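Local coordinates for protein aminoacyltransferase FemA (Staphylococcus aureus, PDB 1LRZ) that adds glycines 2 and 3 of the pentaglycine bridge of the staphylococcal cell wall, using glycyl-tRNA as donor, at residues A[330-334]-A[335-339]; A[183-186]-A[187-191]; A[338-341]-A[342-345]; A[377-380]-A[381-385]; A[199-202]-A[203-206]. All coordinates share one frame; numbering follows the deposited sequence.

Contact 1 (A[330-334]-A[335-339]); sequences GGTSN and AFRHF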
loop_
_atom_site.group_PDB
_atom_site.type_symbol
_atom_site.label_atom_id
_atom_site.label_comp_id
_atom_site.label_asym_id
_atom_site.label_seq_id
_atom_site.Cartn_x
_atom_site.Cartn_y
_atom_site.Cartn_z
ATOM N N GLY A 330 5.177 5.618 -3.426
ATOM C CA GLY A 330 5.752 6.602 -2.538
ATOM C C GLY A 330 7.181 6.935 -2.897
ATOM O O GLY A 330 7.791 6.276 -3.742
ATOM N N GLY A 331 7.711 7.962 -2.248
ATOM C CA GLY A 331 9.077 8.373 -2.505
ATOM C C GLY A 331 9.600 9.195 -1.346
ATOM O O GLY A 331 8.818 9.769 -0.574
ATOM N N THR A 332 10.923 9.247 -1.224
ATOM C CA THR A 332 11.574 9.996 -0.160
ATOM C C THR A 332 12.761 10.791 -0.711
ATOM O O THR A 332 13.502 10.303 -1.558
ATOM C CB THR A 332 12.054 9.041 0.945
ATOM O OG1 THR A 332 10.912 8.412 1.536
ATOM C CG2 THR A 332 12.835 9.794 2.028
ATOM N N SER A 333 12.928 12.024 -0.242
ATOM C CA SER A 333 14.027 12.858 -0.700
ATOM C C SER A 333 15.372 12.276 -0.258
ATOM O O SER A 333 15.594 12.041 0.930
ATOM C CB SER A 333 13.872 14.271 -0.141
ATOM O OG SER A 333 15.048 15.031 -0.357
ATOM N N ASN A 334 16.267 12.047 -1.213
ATOM C CA ASN A 334 17.584 11.495 -0.897
ATOM C C ASN A 334 18.386 12.391 0.031
ATOM O O ASN A 334 19.106 11.909 0.902
ATOM C CB ASN A 334 18.389 11.275 -2.178
ATOM C CG ASN A 334 17.737 10.270 -3.107
ATOM O OD1 ASN A 334 17.465 9.138 -2.711
ATOM N ND2 ASN A 334 17.482 10.680 -4.348
ATOM N N ALA A 335 18.256 13.699 -0.152
ATOM C CA ALA A 335 19.002 14.656 0.657
ATOM C C ALA A 335 18.586 14.711 2.121
ATOM O O ALA A 335 19.381 15.087 2.982
ATOM C CB ALA A 335 18.888 16.051 0.038
ATOM N N PHE A 336 17.350 14.333 2.418
ATOM C CA PHE A 336 16.896 14.407 3.795
ATOM C C PHE A 336 16.456 13.092 4.400
ATOM O O PHE A 336 15.597 13.068 5.285
ATOM C CB PHE A 336 15.779 15.443 3.903
ATOM C CG PHE A 336 16.170 16.789 3.373
ATOM C CD1 PHE A 336 15.651 17.256 2.177
ATOM C CD2 PHE A 336 17.109 17.565 4.047
ATOM C CE1 PHE A 336 16.055 18.478 1.653
ATOM C CE2 PHE A 336 17.524 18.793 3.531
ATOM C CZ PHE A 336 16.996 19.247 2.331
ATOM N N ARG A 337 17.054 12.000 3.931
ATOM C CA ARG A 337 16.729 10.684 4.457
ATOM C C ARG A 337 17.014 10.591 5.950
ATOM O O ARG A 337 16.355 9.834 6.663
ATOM C CB ARG A 337 17.520 9.597 3.729
ATOM C CG ARG A 337 16.934 9.228 2.386
ATOM C CD ARG A 337 17.545 7.958 1.825
ATOM N NE ARG A 337 17.037 7.688 0.482
ATOM C CZ ARG A 337 15.804 7.264 0.216
ATOM N NH1 ARG A 337 14.944 7.047 1.205
ATOM N NH2 ARG A 337 15.425 7.066 -1.042
ATOM N N HIS A 338 17.983 11.365 6.429
ATOM C CA HIS A 338 18.329 11.312 7.838
ATOM C C HIS A 338 17.207 11.803 8.750
ATOM O O HIS A 338 17.250 11.579 9.959
ATOM C CB HIS A 338 19.645 12.073 8.110
ATOM C CG HIS A 338 19.590 13.532 7.779
ATOM N ND1 HIS A 338 19.213 14.491 8.695
ATOM C CD2 HIS A 338 19.856 14.195 6.627
ATOM C CE1 HIS A 338 19.248 15.682 8.123
ATOM N NE2 HIS A 338 19.635 15.530 6.868
ATOM N N PHE A 339 16.199 12.458 8.179
ATOM C CA PHE A 339 15.064 12.920 8.985
ATOM C C PHE A 339 14.039 11.792 9.154
ATOM O O PHE A 339 13.080 11.925 9.917
ATOM C CB PHE A 339 14.387 14.140 8.355
ATOM C CG PHE A 339 15.066 15.445 8.672
ATOM C CD1 PHE A 339 15.670 16.196 7.666
ATOM C CD2 PHE A 339 15.096 15.926 9.980
ATOM C CE1 PHE A 339 16.299 17.421 7.962
ATOM C CE2 PHE A 339 15.718 17.144 10.290
ATOM C CZ PHE A 339 16.319 17.890 9.278
HETATM O O HOH W 1 17.240 14.860 -2.758
#
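S333 meets F336 where the chain leaves strand 325-332 and turns into a short 3-10 segment. The backbone bond comes first. F336 N donates to S333 O at 3.2 Å.

The polar side chains form a second group. N334 and R337 lie side by side and point the same way. R337 NH2 gives a weak hydrogen bond to N334 OD1 at 3.4 Å, and the amide and guanidinium planes are 56° apart. A water takes the hydrogen of A335 N at 3.0 Å and also bonds S333 OG.

Van der Waals contacts make the third group. S333 OG stands anti to its own nitrogen (chi1 169°), which carries it to F336 CD1 at 3.4 Å. R337 is extended from CG to NE and passes back over the strand end. Its NH1 reaches T332 CB at 3.5 Å, and T332 O lies over one guanidinium face. The hydroxyl of T332 is bonded elsewhere, to S314 of the adjacent strand 310-320.

One backbone bond and one water bridge thus span the turn. The R337 head group adds a weak bond to N334 and van der Waals contact of NH1 with T332 CB and CG2.

Contact 2 (A[183-186]-A[187-191]); sequences TKKV and KKNGV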
loop_
_atom_site.group_PDB
_atom_site.type_symbol
_atom_site.label_atom_id
_atom_site.label_comp_id
_atom_site.label_asym_id
_atom_site.label_seq_id
_atom_site.Cartn_x
_atom_site.Cartn_y
_atom_site.Cartn_z
ATOM N N THR A 183 11.765 4.461 13.637
ATOM C CA THR A 183 10.376 4.780 13.948
ATOM C C THR A 183 10.327 5.591 15.248
ATOM O O THR A 183 9.624 6.602 15.330
ATOM C CB THR A 183 9.525 3.481 14.064
ATOM O OG1 THR A 183 9.459 2.851 12.778
ATOM C CG2 THR A 183 8.101 3.795 14.535
ATOM N N LYS A 184 11.085 5.163 16.257
ATOM C CA LYS A 184 11.121 5.908 17.518
ATOM C C LYS A 184 11.667 7.306 17.218
ATOM O O LYS A 184 11.192 8.294 17.769
ATOM C CB LYS A 184 12.040 5.228 18.547
ATOM C CG LYS A 184 11.483 3.942 19.167
ATOM C CD LYS A 184 12.451 3.356 20.205
ATOM C CE LYS A 184 12.726 4.350 21.338
ATOM N NZ LYS A 184 13.520 3.775 22.476
ATOM N N LYS A 185 12.655 7.384 16.330
ATOM C CA LYS A 185 13.244 8.679 15.988
ATOM C C LYS A 185 12.230 9.709 15.480
ATOM O O LYS A 185 12.162 10.819 16.003
ATOM C CB LYS A 185 14.351 8.537 14.937
ATOM C CG LYS A 185 15.007 9.877 14.625
ATOM C CD LYS A 185 15.682 9.911 13.261
ATOM C CE LYS A 185 16.894 9.016 13.187
ATOM N NZ LYS A 185 17.595 9.173 11.884
ATOM N N VAL A 186 11.450 9.359 14.463
ATOM C CA VAL A 186 10.490 10.317 13.930
ATOM C C VAL A 186 9.396 10.694 14.898
ATOM O O VAL A 186 8.813 11.767 14.783
ATOM C CB VAL A 186 9.819 9.831 12.632
ATOM C CG1 VAL A 186 10.780 9.972 11.498
ATOM C CG2 VAL A 186 9.320 8.406 12.786
ATOM N N LYS A 187 9.105 9.812 15.845
ATOM C CA LYS A 187 8.083 10.106 16.831
ATOM C C LYS A 187 8.474 11.363 17.605
ATOM O O LYS A 187 7.615 12.041 18.162
ATOM C CB LYS A 187 7.943 8.954 17.827
ATOM C CG LYS A 187 7.127 7.752 17.379
ATOM C CD LYS A 187 7.017 6.809 18.567
ATOM C CE LYS A 187 6.049 5.669 18.359
ATOM N NZ LYS A 187 6.003 4.827 19.603
ATOM N N LYS A 188 9.766 11.686 17.619
ATOM C CA LYS A 188 10.237 12.842 18.373
ATOM C C LYS A 188 11.415 13.609 17.751
ATOM O O LYS A 188 12.384 13.927 18.438
ATOM C CB LYS A 188 10.609 12.371 19.783
ATOM C CG LYS A 188 10.914 13.477 20.779
ATOM C CD LYS A 188 11.274 12.885 22.138
ATOM C CE LYS A 188 11.633 13.962 23.147
ATOM N NZ LYS A 188 11.998 13.355 24.457
ATOM N N ASN A 189 11.340 13.924 16.462
ATOM C CA ASN A 189 12.439 14.655 15.826
ATOM C C ASN A 189 11.989 15.879 15.025
ATOM O O ASN A 189 12.755 16.400 14.207
ATOM C CB ASN A 189 13.255 13.720 14.919
ATOM C CG ASN A 189 12.566 13.440 13.590
ATOM O OD1 ASN A 189 11.335 13.500 13.487
ATOM N ND2 ASN A 189 13.356 13.121 12.571
ATOM N N GLY A 190 10.752 16.327 15.247
ATOM C CA GLY A 190 10.255 17.498 14.537
ATOM C C GLY A 190 9.536 17.261 13.213
ATOM O O GLY A 190 9.046 18.207 12.598
ATOM N N VAL A 191 9.472 16.012 12.762
ATOM C CA VAL A 191 8.788 15.699 11.512
ATOM C C VAL A 191 7.288 15.567 11.750
ATOM O O VAL A 191 6.867 14.993 12.757
ATOM C CB VAL A 191 9.304 14.374 10.905
ATOM C CG1 VAL A 191 8.425 13.965 9.713
ATOM C CG2 VAL A 191 10.767 14.547 10.459
#
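N189 and V186 are brought together by the first torsion of N189. Its CG sits between the backbone N and the carbonyl carbon (chi1 77°), which turns the amide back along the end of helix 177-187, beside V186. N189 OD1 then rests 3.3 Å from V186 CA, and the two side chains point the same way. K185 has its CG anti to the backbone N (chi1 -177°) and bends at chi3. Its CD passes N189 ND2 at 4.0 Å.

The same N189 OD1 accepts from V191 N at 3.2 Å, which makes an Asx turn. The donor is above the carbonyl plane of the amide. G190, with its positive phi, lies inside this turn.

Backbone bonds finish the helix. K187 N donates to T183 O at 3.3 Å. K188 N donates to K185 O at 3.0 Å, one residue shorter in span, as the helix runs out. The K187 side chain starts over the carbonyls, with CG 3.4 Å from T183 O.

N189 ND2 and K185 NZ both bond backbone oxygens of the 338-339 turn, those of F339 and H338. T183 and K187 pack on W347 of helix 341-355, and V191 touches A344 as the chain enters strand 192-195.

Contact 3 (A[338-341]-A[342-345]); sequences HFAG and SYAV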
loop_
_atom_site.group_PDB
_atom_site.type_symbol
_atom_site.label_atom_id
_atom_site.label_comp_id
_atom_site.label_asym_id
_atom_site.label_seq_id
_atom_site.Cartn_x
_atom_site.Cartn_y
_atom_site.Cartn_z
ATOM N N HIS A 338 17.983 11.365 6.429
ATOM C CA HIS A 338 18.329 11.312 7.838
ATOM C C HIS A 338 17.207 11.803 8.750
ATOM O O HIS A 338 17.250 11.579 9.959
ATOM C CB HIS A 338 19.645 12.073 8.110
ATOM C CG HIS A 338 19.590 13.532 7.779
ATOM N ND1 HIS A 338 19.213 14.491 8.695
ATOM C CD2 HIS A 338 19.856 14.195 6.627
ATOM C CE1 HIS A 338 19.248 15.682 8.123
ATOM N NE2 HIS A 338 19.635 15.530 6.868
ATOM N N PHE A 339 16.199 12.458 8.179
ATOM C CA PHE A 339 15.064 12.920 8.985
ATOM C C PHE A 339 14.039 11.792 9.154
ATOM O O PHE A 339 13.080 11.925 9.917
ATOM C CB PHE A 339 14.387 14.140 8.355
ATOM C CG PHE A 339 15.066 15.445 8.672
ATOM C CD1 PHE A 339 15.670 16.196 7.666
ATOM C CD2 PHE A 339 15.096 15.926 9.980
ATOM C CE1 PHE A 339 16.299 17.421 7.962
ATOM C CE2 PHE A 339 15.718 17.144 10.290
ATOM C CZ PHE A 339 16.319 17.890 9.278
ATOM N N ALA A 340 14.236 10.698 8.418
ATOM C CA ALA A 340 13.360 9.524 8.514
ATOM C C ALA A 340 11.902 9.765 8.128
ATOM O O ALA A 340 10.984 9.167 8.708
ATOM C CB ALA A 340 13.428 8.951 9.934
ATOM N N GLY A 341 11.689 10.632 7.145
ATOM C CA GLY A 341 10.338 10.912 6.703
ATOM C C GLY A 341 9.616 9.649 6.262
ATOM O O GLY A 341 8.408 9.503 6.457
ATOM N N SER A 342 10.366 8.725 5.672
ATOM C CA SER A 342 9.809 7.472 5.186
ATOM C C SER A 342 9.126 6.687 6.308
ATOM O O SER A 342 8.043 6.118 6.133
ATOM C CB SER A 342 10.931 6.620 4.593
ATOM O OG SER A 342 10.385 5.474 3.970
ATOM N N TYR A 343 9.794 6.642 7.457
ATOM C CA TYR A 343 9.293 5.940 8.618
ATOM C C TYR A 343 8.069 6.640 9.197
ATOM O O TYR A 343 7.171 5.984 9.733
ATOM C CB TYR A 343 10.408 5.840 9.660
ATOM C CG TYR A 343 11.554 4.973 9.187
ATOM C CD1 TYR A 343 11.486 3.587 9.302
ATOM C CD2 TYR A 343 12.690 5.532 8.589
ATOM C CE1 TYR A 343 12.508 2.769 8.837
ATOM C CE2 TYR A 343 13.734 4.709 8.114
ATOM C CZ TYR A 343 13.627 3.329 8.250
ATOM O OH TYR A 343 14.634 2.489 7.833
ATOM N N ALA A 344 8.034 7.967 9.086
ATOM C CA ALA A 344 6.908 8.764 9.594
ATOM C C ALA A 344 5.668 8.455 8.764
ATOM O O ALA A 344 4.582 8.236 9.309
ATOM C CB ALA A 344 7.240 10.268 9.515
ATOM N N VAL A 345 5.830 8.432 7.441
ATOM C CA VAL A 345 4.715 8.123 6.548
ATOM C C VAL A 345 4.149 6.725 6.840
ATOM O O VAL A 345 2.939 6.562 6.998
ATOM C CB VAL A 345 5.150 8.191 5.061
ATOM C CG1 VAL A 345 4.026 7.646 4.157
ATOM C CG2 VAL A 345 5.451 9.644 4.674
#
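A340 and Y343 meet at the start of helix 341-355, where A340 holds the N-cap position. The backbone bonds come in two sets. A340 O receives A344 N at 3.2 Å and also a weak bond from Y343 N. G341 O receives V345 N at 3.0 Å. That bond is nearly straight, with an N-H...O angle of 165°. Two successive carbonyls thus open the helical ladder.

The apolar contact is small. A340 CB touches Y343 CD2 at 3.7 Å, oblique to the ring. Y343 CG is anti to its own carbonyl carbon (chi1 -66°), which turns the ring back toward A340. Other side chains lie close to carbonyl oxygens: A344 CB is 3.4 Å from G341 O, and V345 CG2 is 3.5 Å from it.

Beyond these residues, A340 packs on K185 and V186, while Y343 touches R179 and N182 of the same helix 177-187. V345 faces the sheet, against P239, A241, S314 and F318.

This is a helix N-terminus with alanine as N-cap residue. A340 has positive phi (62°), and the chain turns there from the 3-10 segment directly into the first turn of the helix.

Contact 4 (A[377-380]-A[381-385]); sequences AGVV and KFKKG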
loop_
_atom_site.group_PDB
_atom_site.type_symbol
_atom_site.label_atom_id
_atom_site.label_comp_id
_atom_site.label_asym_id
_atom_site.label_seq_id
_atom_site.Cartn_x
_atom_site.Cartn_y
_atom_site.Cartn_z
ATOM N N ALA A 377 15.780 -4.888 -4.338
ATOM C CA ALA A 377 16.402 -5.468 -3.148
ATOM C C ALA A 377 16.410 -4.569 -1.915
ATOM O O ALA A 377 16.196 -5.043 -0.799
ATOM C CB ALA A 377 17.831 -5.919 -3.470
ATOM N N GLY A 378 16.655 -3.280 -2.112
ATOM C CA GLY A 378 16.693 -2.364 -0.984
ATOM C C GLY A 378 15.325 -2.173 -0.365
ATOM O O GLY A 378 15.183 -2.113 0.859
ATOM N N VAL A 379 14.310 -2.077 -1.218
ATOM C CA VAL A 379 12.940 -1.895 -0.770
ATOM C C VAL A 379 12.466 -3.122 0.009
ATOM O O VAL A 379 11.780 -3.003 1.036
ATOM C CB VAL A 379 11.997 -1.671 -1.978
ATOM C CG1 VAL A 379 10.569 -1.560 -1.505
ATOM C CG2 VAL A 379 12.397 -0.416 -2.716
ATOM N N VAL A 380 12.841 -4.301 -0.479
ATOM C CA VAL A 380 12.437 -5.547 0.161
ATOM C C VAL A 380 12.997 -5.662 1.579
ATOM O O VAL A 380 12.307 -6.140 2.483
ATOM C CB VAL A 380 12.858 -6.778 -0.696
ATOM C CG1 VAL A 380 12.579 -8.087 0.065
ATOM C CG2 VAL A 380 12.063 -6.779 -2.016
ATOM N N LYS A 381 14.236 -5.217 1.777
ATOM C CA LYS A 381 14.856 -5.256 3.108
ATOM C C LYS A 381 14.090 -4.318 4.049
ATOM O O LYS A 381 13.907 -4.598 5.239
ATOM C CB LYS A 381 16.329 -4.813 3.024
ATOM C CG LYS A 381 17.244 -5.797 2.315
ATOM C CD LYS A 381 18.683 -5.280 2.250
ATOM C CE LYS A 381 19.610 -6.306 1.585
ATOM N NZ LYS A 381 21.040 -5.840 1.540
ATOM N N PHE A 382 13.645 -3.196 3.503
ATOM C CA PHE A 382 12.898 -2.221 4.286
ATOM C C PHE A 382 11.572 -2.843 4.747
ATOM O O PHE A 382 11.236 -2.801 5.933
ATOM C CB PHE A 382 12.687 -0.968 3.432
ATOM C CG PHE A 382 11.791 0.074 4.049
ATOM C CD1 PHE A 382 10.430 0.113 3.738
ATOM C CD2 PHE A 382 12.317 1.065 4.877
ATOM C CE1 PHE A 382 9.602 1.133 4.240
ATOM C CE2 PHE A 382 11.500 2.087 5.387
ATOM C CZ PHE A 382 10.146 2.122 5.066
ATOM N N LYS A 383 10.845 -3.451 3.819
ATOM C CA LYS A 383 9.568 -4.080 4.143
ATOM C C LYS A 383 9.776 -5.233 5.130
ATOM O O LYS A 383 9.011 -5.400 6.091
ATOM C CB LYS A 383 8.899 -4.548 2.847
ATOM C CG LYS A 383 8.556 -3.354 1.943
ATOM C CD LYS A 383 7.912 -3.731 0.620
ATOM C CE LYS A 383 7.618 -2.443 -0.170
ATOM N NZ LYS A 383 6.897 -2.652 -1.454
ATOM N N LYS A 384 10.838 -6.001 4.908
ATOM C CA LYS A 384 11.188 -7.123 5.775
ATOM C C LYS A 384 11.342 -6.665 7.227
ATOM O O LYS A 384 10.899 -7.349 8.161
ATOM C CB LYS A 384 12.503 -7.750 5.288
ATOM C CG LYS A 384 12.975 -8.941 6.099
ATOM C CD LYS A 384 14.316 -9.421 5.588
ATOM C CE LYS A 384 14.895 -10.505 6.486
ATOM N NZ LYS A 384 16.187 -11.004 5.931
ATOM N N GLY A 385 11.954 -5.495 7.399
ATOM C CA GLY A 385 12.189 -4.947 8.723
ATOM C C GLY A 385 10.947 -4.659 9.555
ATOM O O GLY A 385 11.056 -4.507 10.776
#
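V379 and K383 make the tight part of this contact, one turn apart on helix 377-384. Their side chains lie side by side and point the same way. V379 CG1 presses on K383 CE at 3.4 Å, closer than usual for two carbons. V379 CG1 is anti to the backbone N (chi1 177°), which sends it to the K383 chain, itself fully extended beyond CG. The lysine first passes V379 O, with CG at 3.4 Å, before its chain reaches the methyl group. V379 is exposed, but it lies against the chain of the buried K383.

The backbone is regular here. K383 N donates to V379 O at 3.0 Å. K384 N donates to V380 O at 2.8 Å. F382 CB stands 3.3 Å from V379 O.

The looser part belongs to K381 and K384. Both are exposed and extended beyond CG, and their ends lead away. K381 touches 377-380 near the base of its chain, with CG 3.4 Å from A377 O. Its amine goes on to a salt bridge with E372, and that of K384 to one with D119.

V380 and K384 pack on H118. Toward helix 341-355, the F382 ring meets that of Y343, and F382 also touches S342 and Q346. K383 NZ reaches strand 360-365, where it bonds F363 O and, weakly, G365 O.

Contact 5 (A[199-202]-A[203-206]); sequences EELP and IFRS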
loop_
_atom_site.group_PDB
_atom_site.type_symbol
_atom_site.label_atom_id
_atom_site.label_comp_id
_atom_site.label_asym_id
_atom_site.label_seq_id
_atom_site.Cartn_x
_atom_site.Cartn_y
_atom_site.Cartn_z
ATOM N N GLU A 199 -4.944 19.910 -5.129
ATOM C CA GLU A 199 -4.112 21.043 -5.518
ATOM C C GLU A 199 -2.652 20.919 -5.094
ATOM O O GLU A 199 -1.795 21.621 -5.622
ATOM C CB GLU A 199 -4.706 22.370 -5.010
ATOM C CG GLU A 199 -4.474 22.707 -3.545
ATOM C CD GLU A 199 -5.219 21.793 -2.594
ATOM O OE1 GLU A 199 -6.055 20.990 -3.065
ATOM O OE2 GLU A 199 -4.970 21.886 -1.371
ATOM N N GLU A 200 -2.354 20.021 -4.159
ATOM C CA GLU A 200 -0.966 19.849 -3.728
ATOM C C GLU A 200 -0.382 18.542 -4.238
ATOM O O GLU A 200 0.718 18.146 -3.844
ATOM C CB GLU A 200 -0.862 19.880 -2.208
ATOM C CG GLU A 200 -1.538 21.070 -1.579
ATOM C CD GLU A 200 -1.214 21.195 -0.112
ATOM O OE1 GLU A 200 -0.133 21.733 0.207
ATOM O OE2 GLU A 200 -2.031 20.743 0.717
ATOM N N LEU A 201 -1.124 17.876 -5.118
ATOM C CA LEU A 201 -0.678 16.609 -5.675
ATOM C C LEU A 201 0.726 16.715 -6.280
ATOM O O LEU A 201 1.486 15.748 -6.262
ATOM C CB LEU A 201 -1.690 16.108 -6.712
ATOM C CG LEU A 201 -1.616 14.622 -7.086
ATOM C CD1 LEU A 201 -1.543 13.753 -5.832
ATOM C CD2 LEU A 201 -2.835 14.264 -7.920
ATOM N N PRO A 202 1.091 17.889 -6.824
ATOM C CA PRO A 202 2.442 17.988 -7.393
ATOM C C PRO A 202 3.572 17.802 -6.369
ATOM O O PRO A 202 4.687 17.418 -6.740
ATOM C CB PRO A 202 2.451 19.372 -8.055
ATOM C CG PRO A 202 1.351 20.126 -7.340
ATOM C CD PRO A 202 0.286 19.074 -7.167
ATOM N N ILE A 203 3.292 18.078 -5.092
ATOM C CA ILE A 203 4.298 17.880 -4.052
ATOM C C ILE A 203 4.596 16.384 -4.007
ATOM O O ILE A 203 5.754 15.971 -3.964
ATOM C CB ILE A 203 3.801 18.303 -2.647
ATOM C CG1 ILE A 203 3.512 19.803 -2.608
ATOM C CG2 ILE A 203 4.854 17.943 -1.597
ATOM C CD1 ILE A 203 3.087 20.302 -1.236
ATOM N N PHE A 204 3.538 15.574 -4.013
ATOM C CA PHE A 204 3.685 14.118 -3.993
ATOM C C PHE A 204 4.426 13.680 -5.252
ATOM O O PHE A 204 5.331 12.845 -5.203
ATOM C CB PHE A 204 2.308 13.439 -3.958
ATOM C CG PHE A 204 2.337 11.995 -4.376
ATOM C CD1 PHE A 204 2.851 11.017 -3.523
ATOM C CD2 PHE A 204 1.891 11.618 -5.647
ATOM C CE1 PHE A 204 2.929 9.680 -3.931
ATOM C CE2 PHE A 204 1.962 10.285 -6.069
ATOM C CZ PHE A 204 2.483 9.310 -5.208
ATOM N N ARG A 205 4.026 14.257 -6.378
ATOM C CA ARG A 205 4.623 13.951 -7.672
ATOM C C ARG A 205 6.122 14.220 -7.713
ATOM O O ARG A 205 6.861 13.524 -8.410
ATOM C CB ARG A 205 3.931 14.767 -8.762
ATOM C CG ARG A 205 2.454 14.442 -8.921
ATOM C CD ARG A 205 2.198 13.703 -10.222
ATOM N NE ARG A 205 3.026 12.510 -10.344
ATOM C CZ ARG A 205 3.172 11.811 -11.467
ATOM N NH1 ARG A 205 2.554 12.185 -12.575
ATOM N NH2 ARG A 205 3.912 10.710 -11.484
ATOM N N SER A 206 6.571 15.220 -6.963
ATOM C CA SER A 206 7.991 15.557 -6.942
ATOM C C SER A 206 8.841 14.399 -6.419
ATOM O O SER A 206 10.010 14.279 -6.779
ATOM C CB SER A 206 8.241 16.793 -6.074
ATOM O OG SER A 206 8.141 16.465 -4.696
#
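The first turn of helix 201-207 holds this contact, where a short 3-10 segment runs into the helix. E200 and I203 pack side by side, pointing the same way. I203 CD1 lies 3.8 Å from E200 OE1. I203 CG1 is anti to its own carbonyl carbon (chi1 -64°), which lays the chain back over the E200 carbonyl. In the backbone, I203 N donates to E200 O at 2.9 Å. This three-residue span is that of a 3-10 turn.

L201 and F204 form an apolar pair. L201 CD1 approaches F204 CD2 at 4.0 Å, oblique to the ring. Their CG atoms are both anti to the backbone N, and the side chains run the same way.

The helical bonds start with R205 N to L201 O at 2.9 Å. S206 N to P202 O follows, also at 2.9 Å but less straight, at 135°. R205 CG sits over L201 O, and the chain then bends at chi2 and chi3 and leads away. S206 OG donates to I203 O, at a modelled distance of 2.5 Å that is shorter than usual.

E200 is paired with R194 and R205 with D222, both by salt bridges. L201 packs on Y225, Y226 and L229 of helix 222-232. F204 makes an edge-to-face pair with Y225, meets the F317 ring and touches V238 and A315 of the sheet, while I203 rests on L240 and P312 of strands 236-244 and 310-320.

In the fold
Each contact is local, and none nests in another. From the N terminus, contact 2 ends helix 177-187 and leads into strand 192-195, an outermost strand, within this chain, of the nine-stranded sheet. Contact 5 follows at the start of helix 201-207. Contact 1 closes the turn after strand 325-332. It shares H338 and F339 with contact 3, which begins helix 341-355. Contact 4 comes last, on helix 377-384. Contact 2 touches both contact 1 and contact 3 through the shared residues 338-339, so this turn joins the two helices. Contact 4 reaches contact 3 through F382. Contact 5 touches none of the others and packs on strands of the same sheet.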